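Local coordinates for uncharacterized protein (Pseudomonas aeruginosa, PDB 4O5P) that probably hydrolyses membrane phospholipids as an effector of the type VI secretion system, with an alpha/beta-hydrolase-type catalytic domain, at residues Gln340-Pro345 and Phe678-Arg683; Trp483-Tyr488 and Ala580-Asp585; Tyr623-Arg628 and Phe682-Val687. All coordinates share one frame; numbering follows the deposited sequence.

Contact 1. Residues Gln340-Pro345 and Phe678-Arg683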
loop_
_atom_site.group_PDB
_atom_site.type_symbol
_atom_site.label_atom_id
_atom_site.label_comp_id
_atom_site.label_asym_id
_atom_site.label_seq_id
_atom_site.Cartn_x
_atom_site.Cartn_y
_atom_site.Cartn_z
ATOM N N GLN A 340 10.714 7.987 -1.490
ATOM C CA GLN A 340 11.180 8.356 -2.826
ATOM C C GLN A 340 11.302 7.165 -3.793
ATOM O O GLN A 340 11.645 7.354 -4.968
ATOM C CB GLN A 340 12.561 9.050 -2.749
ATOM C CG GLN A 340 12.584 10.479 -2.198
ATOM C CD GLN A 340 13.994 11.058 -2.187
ATOM O OE1 GLN A 340 14.818 10.699 -1.339
ATOM N NE2 GLN A 340 14.284 11.928 -3.148
ATOM N N ARG A 341 11.039 5.948 -3.321
ATOM C CA ARG A 341 11.243 4.770 -4.174
ATOM C C ARG A 341 10.289 4.770 -5.355
ATOM O O ARG A 341 9.085 5.013 -5.195
ATOM C CB ARG A 341 11.087 3.461 -3.394
ATOM C CG ARG A 341 12.330 3.019 -2.619
ATOM C CD ARG A 341 12.022 1.772 -1.757
ATOM N NE ARG A 341 11.043 2.080 -0.711
ATOM C CZ ARG A 341 10.461 1.171 0.070
ATOM N NH1 ARG A 341 10.757 -0.114 -0.059
ATOM N NH2 ARG A 341 9.576 1.553 0.990
ATOM N N ALA A 342 10.842 4.499 -6.536
ATOM C CA ALA A 342 10.062 4.338 -7.761
ATOM C C ALA A 342 8.948 3.318 -7.567
ATOM O O ALA A 342 7.918 3.392 -8.216
ATOM C CB ALA A 342 10.959 3.892 -8.883
ATOM N N SER A 343 9.181 2.361 -6.676
ATOM C CA SER A 343 8.261 1.251 -6.449
ATOM C C SER A 343 7.133 1.641 -5.495
ATOM O O SER A 343 6.196 0.862 -5.289
ATOM C CB SER A 343 9.036 0.080 -5.856
ATOM O OG SER A 343 9.790 0.537 -4.740
ATOM N N PHE A 344 7.232 2.833 -4.900
ATOM C CA PHE A 344 6.245 3.269 -3.913
ATOM C C PHE A 344 5.626 4.648 -4.190
ATOM O O PHE A 344 5.683 5.539 -3.337
ATOM C CB PHE A 344 6.845 3.195 -2.498
ATOM C CG PHE A 344 6.997 1.790 -1.989
ATOM C CD1 PHE A 344 8.023 0.971 -2.452
ATOM C CD2 PHE A 344 6.106 1.279 -1.063
ATOM C CE1 PHE A 344 8.152 -0.323 -2.001
ATOM C CE2 PHE A 344 6.231 -0.020 -0.600
ATOM C CZ PHE A 344 7.244 -0.821 -1.070
ATOM N N PRO A 345 4.987 4.815 -5.366
ATOM C CA PRO A 345 4.324 6.097 -5.608
ATOM C C PRO A 345 3.110 6.293 -4.697
ATOM O O PRO A 345 2.432 5.328 -4.300
ATOM C CB PRO A 345 3.891 6.005 -7.081
ATOM C CG PRO A 345 3.774 4.525 -7.357
ATOM C CD PRO A 345 4.843 3.890 -6.506
ATOM N N PHE A 678 21.218 8.241 -12.156
ATOM C CA PHE A 678 21.307 8.504 -10.730
ATOM C C PHE A 678 20.119 7.866 -10.023
ATOM O O PHE A 678 19.146 7.468 -10.677
ATOM C CB PHE A 678 21.425 10.000 -10.433
ATOM C CG PHE A 678 20.492 10.869 -11.231
ATOM C CD1 PHE A 678 19.150 10.945 -10.920
ATOM C CD2 PHE A 678 20.983 11.660 -12.260
ATOM C CE1 PHE A 678 18.303 11.761 -11.646
ATOM C CE2 PHE A 678 20.149 12.481 -12.978
ATOM C CZ PHE A 678 18.806 12.534 -12.677
ATOM N N THR A 679 20.202 7.755 -8.701
ATOM C CA THR A 679 19.225 6.976 -7.924
ATOM C C THR A 679 17.969 7.770 -7.585
ATOM O O THR A 679 17.878 8.947 -7.919
ATOM C CB THR A 679 19.837 6.509 -6.607
ATOM O OG1 THR A 679 20.156 7.654 -5.796
ATOM C CG2 THR A 679 21.106 5.690 -6.878
ATOM N N ASP A 680 17.012 7.128 -6.915
ATOM C CA ASP A 680 15.775 7.797 -6.528
ATOM C C ASP A 680 15.983 8.928 -5.506
ATOM O O ASP A 680 15.082 9.731 -5.270
ATOM C CB ASP A 680 14.751 6.772 -6.005
ATOM C CG ASP A 680 14.270 5.825 -7.094
ATOM O OD1 ASP A 680 14.327 6.233 -8.278
ATOM O OD2 ASP A 680 13.850 4.685 -6.774
ATOM N N TYR A 681 17.171 8.998 -4.906
ATOM C CA TYR A 681 17.488 10.099 -3.996
ATOM C C TYR A 681 17.354 11.437 -4.705
ATOM O O TYR A 681 17.100 12.469 -4.078
ATOM C CB TYR A 681 18.923 9.966 -3.470
ATOM C CG TYR A 681 19.140 8.931 -2.378
ATOM C CD1 TYR A 681 18.264 8.814 -1.314
ATOM C CD2 TYR A 681 20.243 8.088 -2.413
ATOM C CE1 TYR A 681 18.480 7.877 -0.304
ATOM C CE2 TYR A 681 20.468 7.153 -1.415
ATOM C CZ TYR A 681 19.586 7.054 -0.368
ATOM O OH TYR A 681 19.810 6.117 0.624
ATOM N N PHE A 682 17.561 11.430 -6.016
ATOM C CA PHE A 682 17.544 12.674 -6.749
ATOM C C PHE A 682 16.386 12.780 -7.721
ATOM O O PHE A 682 16.474 13.481 -8.722
ATOM C CB PHE A 682 18.901 12.927 -7.402
ATOM C CG PHE A 682 19.928 13.406 -6.426
ATOM C CD1 PHE A 682 20.708 12.504 -5.718
ATOM C CD2 PHE A 682 20.058 14.772 -6.158
ATOM C CE1 PHE A 682 21.636 12.952 -4.789
ATOM C CE2 PHE A 682 20.980 15.237 -5.233
ATOM C CZ PHE A 682 21.783 14.323 -4.540
ATOM N N ARG A 683 15.290 12.109 -7.386
ATOM C CA ARG A 683 14.007 12.308 -8.057
ATOM C C ARG A 683 12.927 12.585 -7.011
ATOM O O ARG A 683 12.997 12.079 -5.875
ATOM C CB ARG A 683 13.604 11.058 -8.829
ATOM C CG ARG A 683 14.443 10.781 -10.062
ATOM C CD ARG A 683 14.100 9.419 -10.660
ATOM N NE ARG A 683 15.198 8.977 -11.497
ATOM C CZ ARG A 683 16.105 8.082 -11.134
ATOM N NH1 ARG A 683 16.022 7.478 -9.955
ATOM N NH2 ARG A 683 17.084 7.771 -11.972
#

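Contact 2. Residues Trp483-Tyr488 and Ala580-Asp585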
loop_
_atom_site.group_PDB
_atom_site.type_symbol
_atom_site.label_atom_id
_atom_site.label_comp_id
_atom_site.label_asym_id
_atom_site.label_seq_id
_atom_site.Cartn_x
_atom_site.Cartn_y
_atom_site.Cartn_z
ATOM N N TRP A 483 20.290 16.650 5.024
ATOM C CA TRP A 483 20.812 15.734 6.043
ATOM C C TRP A 483 21.764 14.681 5.468
ATOM O O TRP A 483 22.778 14.351 6.089
ATOM C CB TRP A 483 19.659 15.038 6.764
ATOM C CG TRP A 483 20.076 13.999 7.776
ATOM C CD1 TRP A 483 20.310 14.199 9.108
ATOM C CD2 TRP A 483 20.246 12.593 7.546
ATOM N NE1 TRP A 483 20.621 12.995 9.721
ATOM C CE2 TRP A 483 20.600 12.000 8.781
ATOM C CE3 TRP A 483 20.158 11.779 6.408
ATOM C CZ2 TRP A 483 20.859 10.636 8.911
ATOM C CZ3 TRP A 483 20.402 10.424 6.540
ATOM C CH2 TRP A 483 20.745 9.866 7.783
ATOM N N ARG A 484 21.432 14.153 4.290
ATOM C CA ARG A 484 22.306 13.186 3.616
ATOM C C ARG A 484 23.630 13.802 3.174
ATOM O O ARG A 484 24.638 13.108 3.151
ATOM C CB ARG A 484 21.625 12.547 2.394
ATOM C CG ARG A 484 20.474 11.626 2.722
ATOM C CD ARG A 484 19.649 11.298 1.463
ATOM N NE ARG A 484 18.456 10.562 1.875
ATOM C CZ ARG A 484 17.291 10.637 1.254
ATOM N NH1 ARG A 484 17.160 11.394 0.172
ATOM N NH2 ARG A 484 16.267 9.949 1.715
ATOM N N ILE A 485 23.643 15.084 2.809
ATOM C CA ILE A 485 24.910 15.691 2.372
ATOM C C ILE A 485 25.968 15.552 3.491
ATOM O O ILE A 485 27.157 15.321 3.226
ATOM C CB ILE A 485 24.745 17.171 1.949
ATOM C CG1 ILE A 485 23.918 17.276 0.663
ATOM C CG2 ILE A 485 26.108 17.835 1.725
ATOM C CD1 ILE A 485 23.415 18.697 0.394
ATOM N N ASP A 486 25.532 15.676 4.742
ATOM C CA ASP A 486 26.457 15.449 5.844
ATOM C C ASP A 486 26.610 13.976 6.210
ATOM O O ASP A 486 27.721 13.466 6.202
ATOM C CB ASP A 486 26.112 16.287 7.075
ATOM C CG ASP A 486 27.155 16.162 8.157
ATOM O OD1 ASP A 486 27.023 15.252 9.014
ATOM O OD2 ASP A 486 28.121 16.962 8.142
ATOM N N ARG A 487 25.513 13.284 6.525
ATOM C CA ARG A 487 25.625 11.915 7.032
ATOM C C ARG A 487 26.049 10.851 5.995
ATOM O O ARG A 487 26.598 9.821 6.367
ATOM C CB ARG A 487 24.317 11.472 7.706
ATOM C CG ARG A 487 24.245 11.729 9.217
ATOM C CD ARG A 487 24.241 13.220 9.610
ATOM N NE ARG A 487 23.938 13.339 11.043
ATOM C CZ ARG A 487 24.729 13.918 11.945
ATOM N NH1 ARG A 487 25.890 14.470 11.576
ATOM N NH2 ARG A 487 24.368 13.933 13.216
ATOM N N TYR A 488 25.772 11.087 4.714
ATOM C CA TYR A 488 26.122 10.113 3.674
ATOM C C TYR A 488 27.257 10.649 2.817
ATOM O O TYR A 488 28.241 9.954 2.598
ATOM C CB TYR A 488 24.937 9.798 2.752
ATOM C CG TYR A 488 23.830 8.944 3.337
ATOM C CD1 TYR A 488 23.878 8.494 4.656
ATOM C CD2 TYR A 488 22.739 8.581 2.552
ATOM C CE1 TYR A 488 22.862 7.718 5.180
ATOM C CE2 TYR A 488 21.724 7.814 3.060
ATOM C CZ TYR A 488 21.789 7.381 4.377
ATOM O OH TYR A 488 20.792 6.602 4.888
ATOM N N ALA A 580 27.074 5.391 -0.346
ATOM C CA ALA A 580 28.034 5.550 -1.440
ATOM C C ALA A 580 27.313 6.007 -2.711
ATOM O O ALA A 580 27.863 6.804 -3.508
ATOM C CB ALA A 580 28.812 4.262 -1.682
ATOM N N GLU A 581 26.089 5.491 -2.894
ATOM C CA GLU A 581 25.238 5.903 -4.014
ATOM C C GLU A 581 24.884 7.382 -3.966
ATOM O O GLU A 581 25.161 8.122 -4.920
ATOM C CB GLU A 581 23.957 5.062 -4.082
ATOM C CG GLU A 581 24.204 3.655 -4.553
ATOM C CD GLU A 581 22.934 2.883 -4.732
ATOM O OE1 GLU A 581 21.931 3.230 -4.090
ATOM O OE2 GLU A 581 22.941 1.918 -5.511
ATOM N N PHE A 582 24.263 7.804 -2.866
ATOM C CA PHE A 582 23.964 9.213 -2.660
ATOM C C PHE A 582 25.188 10.085 -2.896
ATOM O O PHE A 582 25.106 11.098 -3.589
ATOM C CB PHE A 582 23.438 9.488 -1.253
ATOM C CG PHE A 582 23.175 10.940 -1.007
ATOM C CD1 PHE A 582 21.990 11.517 -1.428
ATOM C CD2 PHE A 582 24.124 11.742 -0.398
ATOM C CE1 PHE A 582 21.758 12.860 -1.224
ATOM C CE2 PHE A 582 23.892 13.091 -0.192
ATOM C CZ PHE A 582 22.714 13.651 -0.608
ATOM N N ALA A 583 26.322 9.691 -2.318
ATOM C CA ALA A 583 27.556 10.468 -2.481
ATOM C C ALA A 583 27.930 10.638 -3.954
ATOM O O ALA A 583 28.193 11.758 -4.410
ATOM C CB ALA A 583 28.696 9.821 -1.700
ATOM N N HIS A 584 27.960 9.521 -4.687
ATOM C CA HIS A 584 28.232 9.566 -6.124
ATOM C C HIS A 584 27.283 10.517 -6.868
ATOM O O HIS A 584 27.735 11.407 -7.619
ATOM C CB HIS A 584 28.132 8.166 -6.734
ATOM C CG HIS A 584 28.442 8.125 -8.200
ATOM N ND1 HIS A 584 27.468 7.962 -9.162
ATOM C CD2 HIS A 584 29.613 8.249 -8.868
ATOM C CE1 HIS A 584 28.029 7.970 -10.358
ATOM N NE2 HIS A 584 29.328 8.150 -10.210
ATOM N N ASP A 585 25.979 10.330 -6.661
ATOM C CA ASP A 585 24.981 11.178 -7.313
ATOM C C ASP A 585 25.200 12.655 -6.986
ATOM O O ASP A 585 25.074 13.529 -7.850
ATOM C CB ASP A 585 23.558 10.787 -6.878
ATOM C CG ASP A 585 23.113 9.447 -7.436
ATOM O OD1 ASP A 585 23.828 8.880 -8.293
ATOM O OD2 ASP A 585 22.039 8.957 -7.015
#

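Contact 3. Residues Tyr623-Arg628 and Phe682-Val687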
loop_
_atom_site.group_PDB
_atom_site.type_symbol
_atom_site.label_atom_id
_atom_site.label_comp_id
_atom_site.label_asym_id
_atom_site.label_seq_id
_atom_site.Cartn_x
_atom_site.Cartn_y
_atom_site.Cartn_z
ATOM N N TYR A 623 16.547 16.651 -10.596
ATOM C CA TYR A 623 17.877 16.448 -10.027
ATOM C C TYR A 623 18.444 17.789 -9.603
ATOM O O TYR A 623 18.955 17.936 -8.491
ATOM C CB TYR A 623 18.835 15.781 -11.030
ATOM C CG TYR A 623 20.275 15.731 -10.539
ATOM C CD1 TYR A 623 21.114 16.847 -10.653
ATOM C CD2 TYR A 623 20.806 14.573 -9.985
ATOM C CE1 TYR A 623 22.410 16.823 -10.198
ATOM C CE2 TYR A 623 22.127 14.534 -9.536
ATOM C CZ TYR A 623 22.919 15.669 -9.647
ATOM O OH TYR A 623 24.240 15.673 -9.207
ATOM N N SER A 624 18.376 18.770 -10.502
ATOM C CA SER A 624 18.973 20.061 -10.200
ATOM C C SER A 624 18.289 20.825 -9.070
ATOM O O SER A 624 18.957 21.423 -8.228
ATOM C CB SER A 624 19.094 20.919 -11.469
ATOM O OG SER A 624 20.015 20.318 -12.378
ATOM N N GLN A 625 16.968 20.823 -9.041
ATOM C CA GLN A 625 16.262 21.500 -7.954
ATOM C C GLN A 625 16.587 20.834 -6.608
ATOM O O GLN A 625 16.822 21.516 -5.611
ATOM C CB GLN A 625 14.755 21.498 -8.222
ATOM C CG GLN A 625 13.934 22.411 -7.304
ATOM C CD GLN A 625 12.504 22.540 -7.785
ATOM O OE1 GLN A 625 12.197 23.362 -8.654
ATOM N NE2 GLN A 625 11.627 21.706 -7.245
ATOM N N ILE A 626 16.615 19.504 -6.584
ATOM C CA ILE A 626 16.921 18.794 -5.350
ATOM C C ILE A 626 18.354 19.107 -4.899
ATOM O O ILE A 626 18.599 19.373 -3.728
ATOM C CB ILE A 626 16.708 17.279 -5.506
ATOM C CG1 ILE A 626 15.207 16.971 -5.593
ATOM C CG2 ILE A 626 17.287 16.503 -4.308
ATOM C CD1 ILE A 626 14.890 15.546 -6.047
ATOM N N HIS A 627 19.286 19.087 -5.839
ATOM C CA HIS A 627 20.676 19.382 -5.526
ATOM C C HIS A 627 20.818 20.789 -4.946
ATOM O O HIS A 627 21.420 20.971 -3.886
ATOM C CB HIS A 627 21.526 19.220 -6.779
ATOM C CG HIS A 627 22.967 18.955 -6.503
ATOM N ND1 HIS A 627 23.845 19.948 -6.128
ATOM C CD2 HIS A 627 23.694 17.814 -6.578
ATOM C CE1 HIS A 627 25.052 19.428 -5.978
ATOM N NE2 HIS A 627 24.989 18.137 -6.247
ATOM N N ARG A 628 20.231 21.774 -5.620
ATOM C CA ARG A 628 20.272 23.171 -5.149
ATOM C C ARG A 628 19.571 23.460 -3.811
ATOM O O ARG A 628 20.198 24.031 -2.894
ATOM C CB ARG A 628 19.731 24.111 -6.234
ATOM C CG ARG A 628 20.479 23.996 -7.546
ATOM C CD ARG A 628 20.100 25.122 -8.496
ATOM N NE ARG A 628 19.879 24.656 -9.863
ATOM C CZ ARG A 628 20.850 24.296 -10.696
ATOM N NH1 ARG A 628 22.116 24.332 -10.298
ATOM N NH2 ARG A 628 20.562 23.894 -11.928
ATOM N N PHE A 682 17.561 11.430 -6.016
ATOM C CA PHE A 682 17.544 12.674 -6.749
ATOM C C PHE A 682 16.386 12.780 -7.721
ATOM O O PHE A 682 16.474 13.481 -8.722
ATOM C CB PHE A 682 18.901 12.927 -7.402
ATOM C CG PHE A 682 19.928 13.406 -6.426
ATOM C CD1 PHE A 682 20.708 12.504 -5.718
ATOM C CD2 PHE A 682 20.058 14.772 -6.158
ATOM C CE1 PHE A 682 21.636 12.952 -4.789
ATOM C CE2 PHE A 682 20.980 15.237 -5.233
ATOM C CZ PHE A 682 21.783 14.323 -4.540
ATOM N N ARG A 683 15.290 12.109 -7.386
ATOM C CA ARG A 683 14.007 12.308 -8.057
ATOM C C ARG A 683 12.927 12.585 -7.011
ATOM O O ARG A 683 12.997 12.079 -5.875
ATOM C CB ARG A 683 13.604 11.058 -8.829
ATOM C CG ARG A 683 14.443 10.781 -10.062
ATOM C CD ARG A 683 14.100 9.419 -10.660
ATOM N NE ARG A 683 15.198 8.977 -11.497
ATOM C CZ ARG A 683 16.105 8.082 -11.134
ATOM N NH1 ARG A 683 16.022 7.478 -9.955
ATOM N NH2 ARG A 683 17.084 7.771 -11.972
ATOM N N TYR A 684 11.926 13.371 -7.375
ATOM C CA TYR A 684 10.789 13.516 -6.479
ATOM C C TYR A 684 9.930 12.271 -6.575
ATOM O O TYR A 684 9.908 11.590 -7.615
ATOM C CB TYR A 684 9.975 14.771 -6.794
ATOM C CG TYR A 684 10.748 16.041 -6.538
ATOM C CD1 TYR A 684 11.237 16.345 -5.278
ATOM C CD2 TYR A 684 10.984 16.938 -7.565
ATOM C CE1 TYR A 684 11.950 17.513 -5.060
ATOM C CE2 TYR A 684 11.685 18.075 -7.358
ATOM C CZ TYR A 684 12.162 18.365 -6.115
ATOM O OH TYR A 684 12.856 19.535 -5.964
ATOM N N ARG A 685 9.259 11.946 -5.478
ATOM C CA ARG A 685 8.388 10.781 -5.438
ATOM C C ARG A 685 7.221 11.016 -6.391
ATOM O O ARG A 685 6.730 12.145 -6.511
ATOM C CB ARG A 685 7.872 10.587 -4.014
ATOM C CG ARG A 685 6.895 9.436 -3.833
ATOM C CD ARG A 685 6.346 9.409 -2.411
ATOM N NE ARG A 685 5.714 8.125 -2.136
ATOM C CZ ARG A 685 4.993 7.852 -1.055
ATOM N NH1 ARG A 685 4.798 8.782 -0.118
ATOM N NH2 ARG A 685 4.459 6.648 -0.928
ATOM N N LEU A 686 6.781 9.977 -7.089
ATOM C CA LEU A 686 5.615 10.148 -7.959
ATOM C C LEU A 686 4.359 10.156 -7.102
ATOM O O LEU A 686 4.221 9.329 -6.188
ATOM C CB LEU A 686 5.538 9.040 -9.015
ATOM C CG LEU A 686 4.226 8.909 -9.805
ATOM C CD1 LEU A 686 3.937 10.182 -10.631
ATOM C CD2 LEU A 686 4.326 7.703 -10.713
ATOM N N VAL A 687 3.455 11.101 -7.393
ATOM C CA VAL A 687 2.202 11.237 -6.662
ATOM C C VAL A 687 1.046 11.338 -7.646
ATOM O O VAL A 687 1.092 12.137 -8.588
ATOM C CB VAL A 687 2.183 12.501 -5.762
ATOM C CG1 VAL A 687 0.877 12.554 -4.945
ATOM C CG2 VAL A 687 3.362 12.521 -4.832
#

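Contact 1. Residues Gln340-Pro345 and Phe678-Arg683
D680 and Q340 meet across two loops, one from the catalytic part and one from the C-terminal part of this phospholipase effector. Taking 678-683 in order, D680 comes first: its OD2 accepts the backbone N-H of A342 at 3.0 Å, a nearly straight bond (166° at the hydrogen) that arrives from above the carboxylate plane. A342 is the first of the two central residues of a type I turn from R341 to F344, so the aspartate grips this turn through its backbone. The other oxygen, OD1, forms a salt bridge with R683 NH1, which ties the carboxylate back to its own loop. At Y681 the backbone takes over. With CD anti to CA (chi2 -179°) the chain of Q340 runs out extended, and its NE2 hydrogen-bonds Y681 O at 3.0 Å, the donor standing well above that carbonyl plane. The Y681 ring has Q340 OE1 in plane at its edge, 3.9 Å from CD1. Last comes R683, whose O lies 3.0 Å from Q340 NE2 and receives a second bond, so one amide nitrogen joins two carbonyls of the 678-683 loop. The buried amide is completed by R484, whose NH1 donates to Q340 OE1. The contact lies between the loop linking strands 331-336 and 346-353 and the approach to strand 687-689, with helix 469-487 touching Q340 and Y681, and helices 571-587 and 616-637 flanking F678 and F682.

Contact 2. Residues Trp483-Tyr488 and Ala580-Asp585
F582 of helix 571-587 carries this buried contact, packing against R484 and I485 in the last turn of helix 469-487 and against Y488 just beyond it. The chief interaction is CH-pi: R484 CB sits over one face of the phenyl ring, 3.5 Å from its centroid and only 16° off the normal. Farther along the same side chain, CD passes 3.7 Å from F582 CD1, so the aliphatic part of the arginine lies against the ring before its guanidinium leads away. CG of F582 is anti to the backbone N (chi1 178°), and its CB points toward the other segment.

Apolar contacts add to this. I485 CG1 lies 4.0 Å from F582 CZ, and Y488 CB is 3.8 Å from F582 CD2, the two side chains of Y488 and F582 crossing at about a right angle. In return, F582 CB approaches the Y488 ring at its edge, 4.0 Å from CD2. A583 adds a looser touch, its CB near the carbonyl O of Y488.

No hydrogen bond spans the two segments; the polar ends are held by other residues, the R484 guanidinium by Q340 and Y488 OH by D661 OD2. The pair joins two helices of the C-terminal part of the protein: Y488 also packs on L575 and A579 of helix 571-587, I485 reaches S631 and Y634 of helix 616-637, and the Y681 loop touches R484 and Y488.

Contact 3. Residues Tyr623-Arg628 and Phe682-Val687
I626 and Y684 reach toward each other tip to tip, the isoleucine entering over one face of the tyrosine ring. Its CD1 stands 3.8 Å from the ring centroid and 17° off the normal, a CH-pi contact, while CG1 presses still closer, 3.3 Å from Y684 CE1. With CG1 anti to the carbonyl carbon (chi1 -71°), the CG1 branch lies on the tyrosine, while CG2, anti to the backbone N, meets F682, 3.8 Å from its CD2. The side chain is thus wedged between two aromatic residues of the loop, and CD1 also lies against the loop backbone, 3.6 Å from F682 C.

F682 turns its ring to the helix obliquely. The Y623 ring is inclined to it by 33° with centroids 5.0 Å apart, and Y623 CE2 lies over one face of the phenyl ring. Y623 CD2 meets F682 CB at 3.6 Å, and at the backbone Y623 CA makes a CA-H...O contact with F682 O. H627 approaches obliquely too, its CD2 4.0 Å from F682 CE2. At the far end of Y684, the hydroxyl lies beside the side chain of Q625, which crosses the tyrosine at about a right angle.

Polar ends of the helix residues look to helix 571-587: Y623 OH bonds to D585 O and H627 NE2 to Y586 O. Helix 616-637 is thus packed against the loop leading into strand 687-689, with T477 and T481 of helix 469-487 touching Y684 and I626, and helix 571-587 touching F682.

In the fold
The loop 678-687 connects all three sites: contacts 1 and 3 share F682 and R683, and their centres lie 9 Å apart, while contact 2 sits about 15 Å and 14 Å from them, centre to centre. F582 of contact 2 meets the F682 ring, CE1 to CE1 3.6 Å, and D585 bonds both T679, through OD2, and Y623, through O. On the catalytic side, F344 O accepts R685 NE at 2.9 Å, and R685 also forms a salt bridge with D281, which with S237 and H379 has the geometry of a hydrolase triad. The R341 side chain of contact 1 touches these probable triad residues too, so the C-terminal helices connect, through this loop, to the probable active site.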